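Local coordinates for peptide amidase (Stenotrophomonas maltophilia, PDB 1M22), which probably hydrolyses amide bonds as a member of the amidase signature family, with the C-terminal amide of peptides as its likely target, at residues P204-L208 with A467-P471; V191-A195 with P445-V449; P416-V420 with F431-Y436; Q409-L413 with K472-M476. All blocks are in the same frame, centred on the assembly; numbering follows the deposited sequence.

Contact 1. Residues P204-L208 with A467-P471; sequences PTVGL and AWSEP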
ATOM      1  N   PRO A 204       7.783  -2.003   0.642  1.00  5.69           N
ATOM      2  CA  PRO A 204       9.165  -2.362   0.957  1.00  5.85           C
ATOM      3  C   PRO A 204       9.595  -3.769   0.582  1.00  6.01           C
ATOM      4  O   PRO A 204       8.814  -4.572   0.058  1.00  6.30           O
ATOM      5  CB  PRO A 204       9.242  -2.121   2.463  1.00  8.84           C
ATOM      6  CG  PRO A 204       7.871  -2.483   2.926  1.00  8.99           C
ATOM      7  CD  PRO A 204       6.960  -1.895   1.861  1.00  5.54           C
ATOM      8  N   THR A 205      10.872  -4.038   0.833  1.00  5.83           N
ATOM      9  CA  THR A 205      11.457  -5.349   0.612  1.00  6.38           C
ATOM     10  C   THR A 205      10.700  -6.288   1.547  1.00  5.58           C
ATOM     11  O   THR A 205      10.383  -5.913   2.681  1.00  5.80           O
ATOM     12  CB  THR A 205      12.941  -5.362   1.038  1.00  6.15           C
ATOM     13  OG1 THR A 205      13.665  -4.379   0.292  1.00  7.04           O
ATOM     14  CG2 THR A 205      13.562  -6.734   0.810  1.00  7.21           C
ATOM     15  N   VAL A 206      10.399  -7.493   1.081  1.00  6.44           N
ATOM     16  CA  VAL A 206       9.707  -8.452   1.931  1.00  6.72           C
ATOM     17  C   VAL A 206      10.644  -8.809   3.081  1.00  6.72           C
ATOM     18  O   VAL A 206      11.750  -9.310   2.868  1.00  9.27           O
ATOM     19  CB  VAL A 206       9.325  -9.720   1.142  1.00  7.06           C
ATOM     20  CG1 VAL A 206       8.814 -10.793   2.097  1.00  8.59           C
ATOM     21  CG2 VAL A 206       8.252  -9.378   0.117  1.00  9.58           C
ATOM     22  N   GLY A 207      10.200  -8.529   4.300  1.00  7.20           N
ATOM     23  CA  GLY A 207      11.022  -8.805   5.462  1.00  8.30           C
ATOM     24  C   GLY A 207      11.369  -7.554   6.245  1.00  6.29           C
ATOM     25  O   GLY A 207      11.808  -7.652   7.392  1.00  8.58           O
ATOM     26  N   LEU A 208      11.187  -6.378   5.648  1.00  7.00           N
ATOM     27  CA  LEU A 208      11.493  -5.139   6.357  1.00  6.34           C
ATOM     28  C   LEU A 208      10.437  -4.856   7.418  1.00  5.89           C
ATOM     29  O   LEU A 208      10.756  -4.397   8.514  1.00  6.65           O
ATOM     30  CB  LEU A 208      11.563  -3.952   5.387  1.00  6.95           C
ATOM     31  CG  LEU A 208      11.906  -2.607   6.052  1.00  5.73           C
ATOM     32  CD1 LEU A 208      13.317  -2.659   6.630  1.00  9.62           C
ATOM     33  CD2 LEU A 208      11.790  -1.480   5.031  1.00  8.91           C
ATOM     34  N   ALA A 467      16.823  -5.538  -3.355  1.00  6.62           N
ATOM     35  CA  ALA A 467      16.492  -5.755  -1.956  1.00  6.99           C
ATOM     36  C   ALA A 467      17.207  -4.796  -1.009  1.00  6.44           C
ATOM     37  O   ALA A 467      18.400  -4.521  -1.163  1.00  7.55           O
ATOM     38  CB  ALA A 467      16.806  -7.198  -1.566  1.00  8.32           C
ATOM     39  N   TRP A 468      16.453  -4.283  -0.039  1.00  6.63           N
ATOM     40  CA  TRP A 468      16.962  -3.394   1.003  1.00  5.89           C
ATOM     41  C   TRP A 468      17.438  -2.017   0.549  1.00  6.30           C
ATOM     42  O   TRP A 468      18.135  -1.327   1.294  1.00  8.67           O
ATOM     43  CB  TRP A 468      18.084  -4.110   1.775  1.00  7.50           C
ATOM     44  CG  TRP A 468      17.752  -5.547   2.094  1.00  8.16           C
ATOM     45  CD1 TRP A 468      18.390  -6.662   1.620  1.00  9.36           C
ATOM     46  CD2 TRP A 468      16.669  -6.023   2.907  1.00  7.87           C
ATOM     47  NE1 TRP A 468      17.769  -7.798   2.083  1.00 10.72           N
ATOM     48  CE2 TRP A 468      16.711  -7.436   2.875  1.00  8.48           C
ATOM     49  CE3 TRP A 468      15.668  -5.392   3.659  1.00  8.71           C
ATOM     50  CZ2 TRP A 468      15.788  -8.230   3.567  1.00  9.45           C
ATOM     51  CZ3 TRP A 468      14.749  -6.184   4.347  1.00 10.48           C
ATOM     52  CH2 TRP A 468      14.818  -7.588   4.294  1.00 10.56           C
ATOM     53  N   SER A 469      17.040  -1.598  -0.649  1.00  6.42           N
ATOM     54  CA  SER A 469      17.457  -0.295  -1.165  1.00  5.87           C
ATOM     55  C   SER A 469      16.503   0.855  -0.832  1.00  6.27           C
ATOM     56  O   SER A 469      16.565   1.910  -1.465  1.00  7.94           O
ATOM     57  CB  SER A 469      17.657  -0.368  -2.686  1.00  7.01           C
ATOM     58  OG  SER A 469      16.443  -0.633  -3.364  1.00  7.44           O
ATOM     59  N   GLU A 470      15.638   0.670   0.164  1.00  7.10           N
ATOM     60  CA  GLU A 470      14.698   1.726   0.544  1.00  7.09           C
ATOM     61  C   GLU A 470      15.360   3.078   0.809  1.00  6.85           C
ATOM     62  O   GLU A 470      14.846   4.108   0.385  1.00  8.00           O
ATOM     63  CB  GLU A 470      13.883   1.330   1.779  1.00  7.80           C
ATOM     64  CG  GLU A 470      12.889   0.200   1.562  1.00  7.34           C
ATOM     65  CD  GLU A 470      13.519  -1.171   1.664  1.00  8.54           C
ATOM     66  OE1 GLU A 470      14.716  -1.275   2.022  1.00  7.94           O
ATOM     67  OE2 GLU A 470      12.803  -2.149   1.399  1.00  8.60           O
ATOM     68  N   PRO A 471      16.500   3.100   1.523  1.00  7.13           N
ATOM     69  CA  PRO A 471      17.134   4.401   1.777  1.00  7.61           C
ATOM     70  C   PRO A 471      17.426   5.164   0.485  1.00  8.46           C
ATOM     71  O   PRO A 471      17.132   6.356   0.373  1.00  9.20           O
ATOM     72  CB  PRO A 471      18.411   4.022   2.523  1.00  8.37           C
ATOM     73  CG  PRO A 471      18.009   2.771   3.262  1.00  8.99           C
ATOM     74  CD  PRO A 471      17.224   2.015   2.213  1.00  7.20           C
TER
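T205 to L208 form a type II turn, closed by L208 N to T205 O at 3.1 Å, while 467-471 bends through W468, with positive phi (67°), into helix 470-484. The CA atoms come within 5.7 Å for T205 and A467 and 6.9 Å for P204 and E470. G207, third in the turn, has phi 118°; a CB there would jam against the preceding carbonyl and crowd W468. T205 N and OG1 both donate to E470 OE2, at 2.8 and 2.6 Å, and its OG1 accepts from W468 N at 2.8 Å. In the amidase fold this ties the loop after strand 200-203 to the start of the last helix, where S469 is N-cap by position but turns its OG to T466 O. Threonine also brings a methyl: T205 CG2 makes a CH-pi contact, 3.5 Å from the centroid of the W468 six-membered ring and nearly on its normal. L208 fills in, its CB 4.0 Å from W468 CZ3 and its CD2 3.8 Å from E470 CD.

Contact 2. Residues V191-A195 with P445-V449; sequences VCPAA and PSLTV
This is a buried helix-on-sheet contact near the centre of the enzyme: helix 191-195, just after the nucleophile S189, lies against strand 446-449. Their axes approach to 8.3 Å and run almost parallel, 7° apart. The nearest CA pair is V191 and T448, at 5.8 Å, and the helical turn is marked by the bond from A195 N to V191 O, 3.0 Å. Strand alternation turns S446 and T448 toward the helix, L447 and V449 away. T448, with chi1 t, puts CG2 3.5 Å from V191 O and 3.6 Å from A194 CB, while its OG1, 3.8 Å from A195 CB, hydrogen-bonds with the hydroxyl of T417. Small alanines let the helix come this close. V191, chi1 m, sets CG1 3.6 Å from S446 OG (chi1 p). On the other face of the strand, L447 and V449 touch A477 of helix 470-484. A mixed sheet sandwiched between helices, with the nucleophile just ahead of a helix laid on it, is the core of the amidase signature fold.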
ATOM      1  N   VAL A 191       1.227   0.233  -4.743  1.00  5.68           N
ATOM      2  CA  VAL A 191       1.610   1.215  -5.750  1.00  6.53           C
ATOM      3  C   VAL A 191       0.562   1.563  -6.794  1.00  6.22           C
ATOM      4  O   VAL A 191       0.492   2.710  -7.230  1.00  6.30           O
ATOM      5  CB  VAL A 191       2.944   0.825  -6.454  1.00  6.46           C
ATOM      6  CG1 VAL A 191       4.065   0.784  -5.426  1.00  8.24           C
ATOM      7  CG2 VAL A 191       2.812  -0.515  -7.160  1.00  9.19           C
ATOM      8  N   CYS A 192      -0.267   0.602  -7.185  1.00  6.28           N
ATOM      9  CA  CYS A 192      -1.281   0.901  -8.189  1.00  8.70           C
ATOM     10  C   CYS A 192      -2.353   1.850  -7.651  1.00  6.14           C
ATOM     11  O   CYS A 192      -2.615   2.891  -8.257  1.00  6.57           O
ATOM     12  CB  CYS A 192      -1.922  -0.382  -8.715  1.00  8.10           C
ATOM     13  SG  CYS A 192      -2.525  -0.214 -10.404  1.00 22.03           S
ATOM     14  N   PRO A 193      -2.994   1.508  -6.518  1.00  5.54           N
ATOM     15  CA  PRO A 193      -4.007   2.456  -6.040  1.00  6.01           C
ATOM     16  C   PRO A 193      -3.388   3.783  -5.607  1.00  6.27           C
ATOM     17  O   PRO A 193      -4.028   4.826  -5.679  1.00  6.12           O
ATOM     18  CB  PRO A 193      -4.702   1.698  -4.904  1.00  6.63           C
ATOM     19  CG  PRO A 193      -3.679   0.688  -4.457  1.00  6.60           C
ATOM     20  CD  PRO A 193      -3.030   0.253  -5.747  1.00  6.37           C
ATOM     21  N   ALA A 194      -2.137   3.761  -5.161  1.00  5.26           N
ATOM     22  CA  ALA A 194      -1.504   5.014  -4.776  1.00  5.51           C
ATOM     23  C   ALA A 194      -1.395   5.911  -6.016  1.00  6.03           C
ATOM     24  O   ALA A 194      -1.776   7.083  -5.982  1.00  5.56           O
ATOM     25  CB  ALA A 194      -0.125   4.753  -4.178  1.00  5.49           C
ATOM     26  N   ALA A 195      -0.896   5.360  -7.119  1.00  5.00           N
ATOM     27  CA  ALA A 195      -0.752   6.139  -8.346  1.00  6.03           C
ATOM     28  C   ALA A 195      -2.104   6.601  -8.890  1.00  5.93           C
ATOM     29  O   ALA A 195      -2.258   7.754  -9.301  1.00  6.26           O
ATOM     30  CB  ALA A 195      -0.020   5.315  -9.405  1.00  6.39           C
ATOM     31  N   PRO A 445      11.866  -3.617  -3.126  1.00  5.53           N
ATOM     32  CA  PRO A 445      11.138  -2.368  -2.887  1.00  5.55           C
ATOM     33  C   PRO A 445      10.726  -1.579  -4.127  1.00  5.08           C
ATOM     34  O   PRO A 445      11.436  -1.543  -5.135  1.00  5.98           O
ATOM     35  CB  PRO A 445      12.098  -1.581  -2.000  1.00  6.84           C
ATOM     36  CG  PRO A 445      13.441  -1.976  -2.561  1.00  7.52           C
ATOM     37  CD  PRO A 445      13.289  -3.481  -2.754  1.00  6.68           C
ATOM     38  N   SER A 446       9.556  -0.959  -4.035  1.00  5.50           N
ATOM     39  CA  SER A 446       9.027  -0.124  -5.104  1.00  6.70           C
ATOM     40  C   SER A 446       8.354   1.075  -4.444  1.00  6.36           C
ATOM     41  O   SER A 446       7.889   0.986  -3.308  1.00  8.13           O
ATOM     42  CB  SER A 446       8.043  -0.901  -5.983  1.00  8.16           C
ATOM     43  OG  SER A 446       6.931  -1.366  -5.249  1.00  8.87           O
ATOM     44  N   LEU A 447       8.306   2.194  -5.157  1.00  6.62           N
ATOM     45  CA  LEU A 447       7.754   3.423  -4.606  1.00  7.52           C
ATOM     46  C   LEU A 447       7.213   4.284  -5.736  1.00  8.77           C
ATOM     47  O   LEU A 447       7.927   4.559  -6.703  1.00  9.76           O
ATOM     48  CB  LEU A 447       8.883   4.163  -3.875  1.00  9.30           C
ATOM     49  CG  LEU A 447       8.668   5.354  -2.937  1.00  9.54           C
ATOM     50  CD1 LEU A 447      10.003   5.724  -2.294  1.00 11.40           C
ATOM     51  CD2 LEU A 447       8.104   6.534  -3.701  1.00 10.88           C
ATOM     52  N   THR A 448       5.955   4.703  -5.625  1.00  4.74           N
ATOM     53  CA  THR A 448       5.366   5.552  -6.651  1.00  5.53           C
ATOM     54  C   THR A 448       5.170   6.968  -6.117  1.00  4.57           C
ATOM     55  O   THR A 448       4.779   7.158  -4.967  1.00  5.75           O
ATOM     56  CB  THR A 448       4.009   4.980  -7.160  1.00  4.65           C
ATOM     57  OG1 THR A 448       3.502   5.820  -8.207  1.00  6.25           O
ATOM     58  CG2 THR A 448       2.989   4.900  -6.036  1.00  6.45           C
ATOM     59  N   VAL A 449       5.469   7.949  -6.964  1.00  5.50           N
ATOM     60  CA  VAL A 449       5.336   9.369  -6.636  1.00  6.58           C
ATOM     61  C   VAL A 449       4.496  10.042  -7.720  1.00  5.97           C
ATOM     62  O   VAL A 449       4.689   9.789  -8.906  1.00  7.00           O
ATOM     63  CB  VAL A 449       6.716  10.080  -6.599  1.00  8.06           C
ATOM     64  CG1 VAL A 449       6.542  11.548  -6.215  1.00 10.27           C
ATOM     65  CG2 VAL A 449       7.643   9.375  -5.629  1.00 10.66           C
TER

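Contact 3. Residues P416-V420 with F431-Y436; sequences PTTGV and FPGESY
The long connection from strand 412-416 to helix 436-442 in this amidase fold doubles back here, bringing 416-420 beside 431-436. CA atoms come to 5.9 Å for T418 and E434 and 6.2 Å for G419 and F431. T417 is helical in its backbone angles (-67/-48), T418 fully extended (-167/-169). F431 to E434 form a type II turn with G433, phi 102°, where a side chain would strike the preceding carbonyl. F431 (chi1 m, chi2 145°) lays its ring along the backbone of T418-V420: CD1 lies 3.1 Å from G419 N, and its edge meets V420 O, CZ to O 3.1 Å. Any CB on residue 419 would collide with CD1, so glycine fits. E434 (chi1 m, chi2 t) swings its carboxylate across to accept a hydrogen bond from T418 OG1 (chi1 t), 2.6 Å from OE2. T417 (chi1 m) pairs OG1 with T448. Y436, chi1 p, lies with its side chain about 8 Å from that of the nucleophile S189 and touches V191, placing the loop near the active site; its ring edge brings CD2 3.4 Å from T417 O. One water donates to P416 O (2.8 Å) and T417 O (2.7 Å) and accepts from S435 N at 2.8 Å.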
ATOM      1  N   PRO A 416       6.232   4.632 -15.776  1.00  7.58           N
ATOM      2  CA  PRO A 416       4.940   5.128 -15.296  1.00  7.57           C
ATOM      3  C   PRO A 416       4.425   3.941 -14.479  1.00  6.98           C
ATOM      4  O   PRO A 416       4.660   2.790 -14.851  1.00  8.20           O
ATOM      5  CB  PRO A 416       4.137   5.309 -16.581  1.00  7.98           C
ATOM      6  CG  PRO A 416       5.188   5.561 -17.621  1.00 10.89           C
ATOM      7  CD  PRO A 416       6.274   4.582 -17.246  1.00  9.08           C
ATOM      8  N   THR A 417       3.737   4.198 -13.373  1.00  6.91           N
ATOM      9  CA  THR A 417       3.239   3.108 -12.542  1.00  5.57           C
ATOM     10  C   THR A 417       2.154   2.287 -13.233  1.00  6.58           C
ATOM     11  O   THR A 417       2.198   1.054 -13.246  1.00  8.58           O
ATOM     12  CB  THR A 417       2.700   3.657 -11.214  1.00  7.06           C
ATOM     13  OG1 THR A 417       3.722   4.451 -10.598  1.00  7.58           O
ATOM     14  CG2 THR A 417       2.304   2.522 -10.274  1.00  7.41           C
ATOM     15  N   THR A 418       1.184   2.982 -13.811  1.00  6.99           N
ATOM     16  CA  THR A 418       0.074   2.336 -14.497  1.00  8.48           C
ATOM     17  C   THR A 418      -0.653   3.405 -15.308  1.00  8.36           C
ATOM     18  O   THR A 418      -0.140   4.509 -15.478  1.00  7.90           O
ATOM     19  CB  THR A 418      -0.889   1.679 -13.469  1.00  9.75           C
ATOM     20  OG1 THR A 418      -1.923   0.967 -14.159  1.00 11.21           O
ATOM     21  CG2 THR A 418      -1.517   2.732 -12.554  1.00  9.70           C
ATOM     22  N   GLY A 419      -1.831   3.072 -15.828  1.00  8.92           N
ATOM     23  CA  GLY A 419      -2.601   4.040 -16.591  1.00  9.42           C
ATOM     24  C   GLY A 419      -3.483   4.827 -15.640  1.00  9.80           C
ATOM     25  O   GLY A 419      -3.193   4.902 -14.445  1.00 11.14           O
ATOM     26  N   VAL A 420      -4.560   5.419 -16.150  1.00  9.74           N
ATOM     27  CA  VAL A 420      -5.455   6.190 -15.296  1.00  9.05           C
ATOM     28  C   VAL A 420      -6.691   5.398 -14.896  1.00  8.25           C
ATOM     29  O   VAL A 420      -6.982   4.342 -15.456  1.00  9.94           O
ATOM     30  CB  VAL A 420      -5.912   7.494 -15.979  1.00 10.74           C
ATOM     31  CG1 VAL A 420      -4.708   8.375 -16.261  1.00 12.85           C
ATOM     32  CG2 VAL A 420      -6.666   7.179 -17.262  1.00 14.01           C
ATOM     33  N   PHE A 431      -3.877  -2.593 -18.081  1.00 37.15           N
ATOM     34  CA  PHE A 431      -3.054  -1.727 -18.918  1.00 33.92           C
ATOM     35  C   PHE A 431      -1.732  -2.405 -19.266  1.00 32.02           C
ATOM     36  O   PHE A 431      -0.881  -2.601 -18.400  1.00 32.38           O
ATOM     37  CB  PHE A 431      -2.782  -0.412 -18.185  1.00 34.05           C
ATOM     38  CG  PHE A 431      -4.024   0.369 -17.856  1.00 33.48           C
ATOM     39  CD1 PHE A 431      -4.107   1.098 -16.676  1.00 33.24           C
ATOM     40  CD2 PHE A 431      -5.105   0.387 -18.732  1.00 33.82           C
ATOM     41  CE1 PHE A 431      -5.248   1.835 -16.369  1.00 32.18           C
ATOM     42  CE2 PHE A 431      -6.252   1.122 -18.436  1.00 33.25           C
ATOM     43  CZ  PHE A 431      -6.323   1.847 -17.251  1.00 33.75           C
ATOM     44  N   PRO A 432      -1.546  -2.775 -20.543  1.00 29.01           N
ATOM     45  CA  PRO A 432      -0.320  -3.438 -21.003  1.00 26.48           C
ATOM     46  C   PRO A 432       0.944  -2.608 -20.786  1.00 23.10           C
ATOM     47  O   PRO A 432       0.954  -1.400 -21.019  1.00 23.47           O
ATOM     48  CB  PRO A 432      -0.595  -3.674 -22.487  1.00 28.15           C
ATOM     49  CG  PRO A 432      -2.081  -3.836 -22.531  1.00 29.16           C
ATOM     50  CD  PRO A 432      -2.543  -2.722 -21.625  1.00 29.61           C
ATOM     51  N   GLY A 433       2.008  -3.263 -20.332  1.00 19.48           N
ATOM     52  CA  GLY A 433       3.261  -2.561 -20.123  1.00 17.03           C
ATOM     53  C   GLY A 433       3.632  -2.194 -18.697  1.00 15.44           C
ATOM     54  O   GLY A 433       4.641  -1.523 -18.491  1.00 15.26           O
ATOM     55  N   GLU A 434       2.838  -2.611 -17.714  1.00 13.93           N
ATOM     56  CA  GLU A 434       3.157  -2.295 -16.321  1.00 12.89           C
ATOM     57  C   GLU A 434       4.412  -3.055 -15.906  1.00 12.72           C
ATOM     58  O   GLU A 434       4.678  -4.145 -16.415  1.00 13.44           O
ATOM     59  CB  GLU A 434       1.991  -2.666 -15.403  1.00 14.95           C
ATOM     60  CG  GLU A 434       0.695  -1.946 -15.735  1.00 17.98           C
ATOM     61  CD  GLU A 434      -0.463  -2.404 -14.870  1.00 20.87           C
ATOM     62  OE1 GLU A 434      -0.701  -3.627 -14.801  1.00 22.49           O
ATOM     63  OE2 GLU A 434      -1.137  -1.544 -14.266  1.00 21.60           O
ATOM     64  N   SER A 435       5.173  -2.486 -14.974  1.00 10.39           N
ATOM     65  CA  SER A 435       6.414  -3.102 -14.515  1.00 11.13           C
ATOM     66  C   SER A 435       6.499  -3.399 -13.018  1.00 10.64           C
ATOM     67  O   SER A 435       7.416  -4.102 -12.585  1.00 11.26           O
ATOM     68  CB  SER A 435       7.602  -2.212 -14.896  1.00 10.80           C
ATOM     69  OG  SER A 435       7.709  -2.057 -16.303  1.00 14.28           O
ATOM     70  N   TYR A 436       5.559  -2.880 -12.228  1.00  9.27           N
ATOM     71  CA  TYR A 436       5.598  -3.085 -10.779  1.00  9.45           C
ATOM     72  C   TYR A 436       5.539  -4.540 -10.317  1.00  8.49           C
ATOM     73  O   TYR A 436       5.931  -4.849  -9.191  1.00  8.51           O
ATOM     74  CB  TYR A 436       4.488  -2.275 -10.092  1.00 11.32           C
ATOM     75  CG  TYR A 436       3.085  -2.617 -10.537  1.00 10.64           C
ATOM     76  CD1 TYR A 436       2.481  -3.816 -10.155  1.00 11.55           C
ATOM     77  CD2 TYR A 436       2.364  -1.745 -11.351  1.00 13.90           C
ATOM     78  CE1 TYR A 436       1.192  -4.138 -10.578  1.00 12.57           C
ATOM     79  CE2 TYR A 436       1.077  -2.057 -11.778  1.00 16.30           C
ATOM     80  CZ  TYR A 436       0.499  -3.254 -11.390  1.00 16.97           C
ATOM     81  OH  TYR A 436      -0.768  -3.572 -11.824  1.00 21.86           O
TER
HETATM   82  O   HOH W   1       4.570   0.093 -14.076  1.00 11.12           O

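Contact 4. Residues Q409-L413 with K472-M476; sequences QLDAL and KLIEM
One carboxylate, that of D411, is shared between a helix and a neighbouring strand: OD2 makes a salt bridge with K472 NZ at 2.9 Å, while OD1 accepts from the backbone N of R275. This helix-on-sheet packing of the amidase fold sets helix 470-484 against the start of strand 412-416, parallel neighbour of 275-279. Just before the strand, Q409, with positive phi (46°), is the C-prime residue of the Schellman motif ending helix 383-407, and the chain is extended by A412 (-163/164). CA atoms lie 7.8 Å apart for D411 and K472 and 7.3 Å for A412 and L473; M476 N to K472 O, 3.0 Å, marks the helical turn. K472 (t, t, m, t) bends at chi3 to reach D411. A412 and L413 point to opposite faces, and the small A412 leaves room for two larger helix residues: L473 CD2 lies 3.9 Å from A412 CB, and M476 (m, t, p) places its thioether SD 4.2 Å from A412 CB and 4.0 Å from D411 CB.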
ATOM      1  N   GLN A 409      24.883  -0.486 -14.539  1.00  9.33           N
ATOM      2  CA  GLN A 409      25.270  -0.013 -13.211  1.00  8.87           C
ATOM      3  C   GLN A 409      24.302   1.065 -12.739  1.00  8.24           C
ATOM      4  O   GLN A 409      24.685   2.209 -12.478  1.00  9.35           O
ATOM      5  CB  GLN A 409      26.705   0.528 -13.204  1.00  9.01           C
ATOM      6  CG  GLN A 409      27.270   0.600 -11.787  1.00 12.57           C
ATOM      7  CD  GLN A 409      28.716   1.036 -11.730  1.00 16.51           C
ATOM      8  OE1 GLN A 409      29.570   0.494 -12.429  1.00 19.19           O
ATOM      9  NE2 GLN A 409      29.003   2.012 -10.877  1.00 17.87           N
ATOM     10  N   LEU A 410      23.041   0.666 -12.619  1.00  8.87           N
ATOM     11  CA  LEU A 410      21.966   1.558 -12.208  1.00  8.43           C
ATOM     12  C   LEU A 410      21.624   1.455 -10.727  1.00  7.75           C
ATOM     13  O   LEU A 410      21.859   0.432 -10.079  1.00  9.82           O
ATOM     14  CB  LEU A 410      20.711   1.250 -13.026  1.00  8.27           C
ATOM     15  CG  LEU A 410      20.897   1.237 -14.545  1.00  8.44           C
ATOM     16  CD1 LEU A 410      19.636   0.708 -15.202  1.00  9.09           C
ATOM     17  CD2 LEU A 410      21.225   2.638 -15.042  1.00  8.34           C
ATOM     18  N   ASP A 411      21.046   2.534 -10.207  1.00  8.48           N
ATOM     19  CA  ASP A 411      20.621   2.608  -8.816  1.00  8.89           C
ATOM     20  C   ASP A 411      19.144   2.271  -8.692  1.00  8.18           C
ATOM     21  O   ASP A 411      18.687   1.827  -7.642  1.00  9.36           O
ATOM     22  CB  ASP A 411      20.851   4.011  -8.266  1.00  9.32           C
ATOM     23  CG  ASP A 411      22.310   4.358  -8.180  1.00 11.12           C
ATOM     24  OD1 ASP A 411      22.796   5.147  -9.018  1.00 12.00           O
ATOM     25  OD2 ASP A 411      22.970   3.821  -7.271  1.00 16.24           O
ATOM     26  N   ALA A 412      18.403   2.495  -9.769  1.00  7.83           N
ATOM     27  CA  ALA A 412      16.977   2.219  -9.772  1.00  7.31           C
ATOM     28  C   ALA A 412      16.430   2.160 -11.184  1.00  7.21           C
ATOM     29  O   ALA A 412      17.074   2.595 -12.146  1.00  7.97           O
ATOM     30  CB  ALA A 412      16.234   3.294  -8.980  1.00  8.06           C
ATOM     31  N   LEU A 413      15.232   1.600 -11.291  1.00  7.31           N
ATOM     32  CA  LEU A 413      14.521   1.502 -12.553  1.00  7.88           C
ATOM     33  C   LEU A 413      13.271   2.345 -12.349  1.00  7.21           C
ATOM     34  O   LEU A 413      12.690   2.343 -11.262  1.00  8.77           O
ATOM     35  CB  LEU A 413      14.122   0.053 -12.836  1.00  7.17           C
ATOM     36  CG  LEU A 413      15.275  -0.951 -12.872  1.00  7.53           C
ATOM     37  CD1 LEU A 413      14.736  -2.362 -13.048  1.00 10.94           C
ATOM     38  CD2 LEU A 413      16.219  -0.595 -14.007  1.00 10.48           C
ATOM     39  N   LYS A 472      17.995   4.468  -0.493  1.00  8.44           N
ATOM     40  CA  LYS A 472      18.333   5.079  -1.774  1.00  9.95           C
ATOM     41  C   LYS A 472      17.088   5.452  -2.574  1.00  8.25           C
ATOM     42  O   LYS A 472      17.031   6.517  -3.191  1.00  8.88           O
ATOM     43  CB  LYS A 472      19.206   4.127  -2.599  1.00 14.82           C
ATOM     44  CG  LYS A 472      19.658   4.702  -3.932  1.00 20.66           C
ATOM     45  CD  LYS A 472      20.323   3.649  -4.811  1.00 25.60           C
ATOM     46  CE  LYS A 472      21.600   3.108  -4.192  1.00 26.79           C
ATOM     47  NZ  LYS A 472      22.241   2.093  -5.075  1.00 26.75           N
ATOM     48  N   LEU A 473      16.087   4.576  -2.572  1.00  7.69           N
ATOM     49  CA  LEU A 473      14.865   4.867  -3.310  1.00  8.54           C
ATOM     50  C   LEU A 473      14.175   6.100  -2.750  1.00  7.32           C
ATOM     51  O   LEU A 473      13.639   6.913  -3.499  1.00  7.58           O
ATOM     52  CB  LEU A 473      13.903   3.678  -3.269  1.00 10.30           C
ATOM     53  CG  LEU A 473      14.309   2.444  -4.074  1.00 10.98           C
ATOM     54  CD1 LEU A 473      13.183   1.419  -4.026  1.00 13.89           C
ATOM     55  CD2 LEU A 473      14.602   2.834  -5.519  1.00 11.59           C
ATOM     56  N   ILE A 474      14.192   6.242  -1.430  1.00  8.40           N
ATOM     57  CA  ILE A 474      13.568   7.396  -0.801  1.00  8.50           C
ATOM     58  C   ILE A 474      14.312   8.681  -1.165  1.00  8.78           C
ATOM     59  O   ILE A 474      13.683   9.697  -1.468  1.00  8.58           O
ATOM     60  CB  ILE A 474      13.503   7.217   0.730  1.00  8.15           C
ATOM     61  CG1 ILE A 474      12.436   6.171   1.063  1.00  8.62           C
ATOM     62  CG2 ILE A 474      13.182   8.547   1.411  1.00 10.29           C
ATOM     63  CD1 ILE A 474      12.395   5.752   2.520  1.00  9.70           C
ATOM     64  N   GLU A 475      15.643   8.637  -1.150  1.00  8.53           N
ATOM     65  CA  GLU A 475      16.443   9.810  -1.508  1.00 10.00           C
ATOM     66  C   GLU A 475      16.095  10.271  -2.918  1.00  8.25           C
ATOM     67  O   GLU A 475      15.900  11.462  -3.168  1.00  8.43           O
ATOM     68  CB  GLU A 475      17.944   9.500  -1.507  1.00 15.08           C
ATOM     69  CG  GLU A 475      18.538   8.971  -0.226  1.00 19.24           C
ATOM     70  CD  GLU A 475      20.044   8.796  -0.347  1.00 17.65           C
ATOM     71  OE1 GLU A 475      20.503   8.260  -1.384  1.00 21.11           O
ATOM     72  OE2 GLU A 475      20.769   9.190   0.590  1.00 22.93           O
ATOM     73  N   MET A 476      16.047   9.319  -3.845  1.00  7.39           N
ATOM     74  CA  MET A 476      15.755   9.630  -5.235  1.00  7.44           C
ATOM     75  C   MET A 476      14.330  10.123  -5.450  1.00  6.39           C
ATOM     76  O   MET A 476      14.105  11.110  -6.158  1.00  7.67           O
ATOM     77  CB  MET A 476      16.044   8.400  -6.099  1.00  8.31           C
ATOM     78  CG  MET A 476      17.529   8.040  -6.108  1.00  9.79           C
ATOM     79  SD  MET A 476      17.965   6.587  -7.080  1.00 15.05           S
ATOM     80  CE  MET A 476      17.807   7.195  -8.658  1.00 13.64           C
TER

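In the fold
Contacts 1, 2 and 4 interlock along the chain: 191-195 and 204-208 come first, then 409-413, and their partners 445-449, 467-471 and 472-476 follow in the same order. Contact 3 closes a short loop nested inside all three. Contacts 2 and 4 pack opposite faces of the same central mixed sheet, their centres about 15 Å apart. Helix 470-484 serves both contact 1 and contact 4, centres about 12 Å apart, and P445 of contact 2 packs against T205, S469 and E470 of contact 1. Contacts 2 and 3, centres about 11 Å apart, meet through T448 and T417. Sequence-distant parts are thus gathered around one sheet, with contacts 2 and 3 nearest the catalytic serines and contact 4 away from them.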